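Local coordinates for cell division control protein Cdc48 (Mycobacterium smegmatis, PDB 5E7P) that probably hydrolyses ATP as a member of the AAA ATPase family and binds ADP, at residues 579-584 with 622-627. Sequence-based numbering, arbitrary orientation.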
# COMPACT_ATOMS: atom_id res chain seq x y z
N PRO A 579 2.63 13.34 13.76
CA PRO A 579 2.72 12.15 14.62
C PRO A 579 3.17 10.88 13.89
O PRO A 579 2.65 10.55 12.82
CB PRO A 579 1.29 11.98 15.14
CG PRO A 579 0.44 12.61 14.09
CD PRO A 579 1.23 13.78 13.58
N SER A 580 4.15 10.19 14.46
CA SER A 580 4.79 9.07 13.77
C SER A 580 4.95 7.84 14.64
O SER A 580 5.23 7.93 15.84
CB SER A 580 6.17 9.50 13.25
OG SER A 580 6.08 10.58 12.35
N LEU A 581 4.80 6.68 14.02
CA LEU A 581 5.15 5.40 14.63
C LEU A 581 6.39 4.86 13.95
O LEU A 581 6.45 4.78 12.72
CB LEU A 581 4.00 4.40 14.50
CG LEU A 581 4.32 2.96 14.91
CD1 LEU A 581 4.72 2.89 16.37
CD2 LEU A 581 3.13 2.05 14.64
N VAL A 582 7.38 4.49 14.75
CA VAL A 582 8.60 3.89 14.23
C VAL A 582 8.60 2.40 14.56
O VAL A 582 8.79 2.01 15.72
CB VAL A 582 9.86 4.54 14.83
CG1 VAL A 582 11.11 3.89 14.26
CG2 VAL A 582 9.85 6.02 14.53
N PHE A 583 8.39 1.58 13.55
CA PHE A 583 8.31 0.13 13.73
C PHE A 583 9.63 -0.54 13.34
O PHE A 583 9.98 -0.62 12.16
CB PHE A 583 7.15 -0.45 12.93
CG PHE A 583 6.92 -1.92 13.16
CD1 PHE A 583 7.37 -2.54 14.32
CD2 PHE A 583 6.28 -2.69 12.21
CE1 PHE A 583 7.16 -3.89 14.53
CE2 PHE A 583 6.06 -4.04 12.41
CZ PHE A 583 6.51 -4.64 13.58
N LEU A 584 10.35 -1.02 14.35
CA LEU A 584 11.58 -1.77 14.13
C LEU A 584 11.32 -3.27 14.31
O LEU A 584 11.56 -3.83 15.38
CB LEU A 584 12.67 -1.31 15.11
CG LEU A 584 13.00 0.18 15.11
CD1 LEU A 584 14.00 0.51 16.22
CD2 LEU A 584 13.54 0.62 13.76
N ASP A 622 4.94 13.21 19.98
CA ASP A 622 4.27 12.83 18.74
C ASP A 622 5.03 11.75 17.98
O ASP A 622 4.76 11.50 16.81
CB ASP A 622 4.04 14.06 17.86
CG ASP A 622 5.21 15.04 17.90
OD1 ASP A 622 6.29 14.67 18.40
OD2 ASP A 622 5.04 16.18 17.41
N VAL A 623 5.99 11.11 18.64
CA VAL A 623 6.72 10.00 18.03
C VAL A 623 6.83 8.82 18.98
O VAL A 623 7.32 8.95 20.10
CB VAL A 623 8.14 10.42 17.58
CG1 VAL A 623 8.88 9.23 16.98
CG2 VAL A 623 8.09 11.57 16.58
N VAL A 624 6.36 7.66 18.53
CA VAL A 624 6.49 6.43 19.31
C VAL A 624 7.37 5.43 18.56
O VAL A 624 7.25 5.28 17.34
CB VAL A 624 5.12 5.77 19.58
CG1 VAL A 624 5.28 4.56 20.48
CG2 VAL A 624 4.18 6.77 20.21
N VAL A 625 8.25 4.77 19.29
CA VAL A 625 9.10 3.74 18.70
C VAL A 625 8.75 2.37 19.27
O VAL A 625 8.64 2.19 20.48
CB VAL A 625 10.60 4.04 18.90
CG1 VAL A 625 10.90 4.36 20.37
CG2 VAL A 625 11.46 2.88 18.40
N LEU A 626 8.55 1.40 18.38
CA LEU A 626 8.20 0.04 18.80
C LEU A 626 9.10 -0.98 18.12
O LEU A 626 9.21 -1.00 16.89
CB LEU A 626 6.73 -0.25 18.49
CG LEU A 626 6.14 -1.59 18.92
CD1 LEU A 626 4.68 -1.41 19.32
CD2 LEU A 626 6.27 -2.64 17.82
N GLY A 627 9.73 -1.83 18.92
CA GLY A 627 10.51 -2.94 18.39
C GLY A 627 9.80 -4.27 18.60
O GLY A 627 9.14 -4.47 19.62
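Asp622 meets the start of strand 580-584 through its backbone: its O accepts the N-H of Ser580 (N to O 2.8 Å), the first of five hydrogen bonds that run alternately each way between two parallel strands. Pro579, which lacks an N-H, lays its CA against the same oxygen.

Val623 packs beside Ser580 and on Ile617 of helix 602-617. The Val623 and Val582 side chains cross obliquely, CG1 of Val623 lying 4.2 Å from CG2 of Val582. Small Ser580 gives its hydroxyl to Ala574 O of helix 563-576 and Ser546 OG of strand 546-551. Val624, on the other face, bonds twice by its backbone, Val624 N to Ser580 O (2.9 Å) and Val624 O to Val582 N (2.7 Å).

Val625 faces Val582, their CB atoms 4.2 Å apart; its CG2, anti to the backbone N, meets Leu584 CD1 (4.1 Å). Branched valines suit these sites, packing against helices 563-576 and 602-617 while favouring an extended backbone. Leu626 N gives Val582 O a nearly straight bond (178°); Leu626 O takes Leu584 N and lies at the Phe583 ring edge. Leu626 and Phe583 lie side by side, Leu626 CD2 3.6 Å from Phe583 CE1. Val624 and Leu626 pack on helix 491-506, so apolar side chains, Leu581 and Phe583 included, suit this buried face. Gly627 CA makes a CA-H...O contact to Leu584 O, as Val623 CA does to Ser580 O.

Phe583 also lies close to ADP-binding Thr533. The Walker B strand 580-585 beside strand 623-629, which leads to ADP-binding Asn630 (probably sensor 1), fits the parallel 5-1-4-3-2 sheet of AAA+ modules.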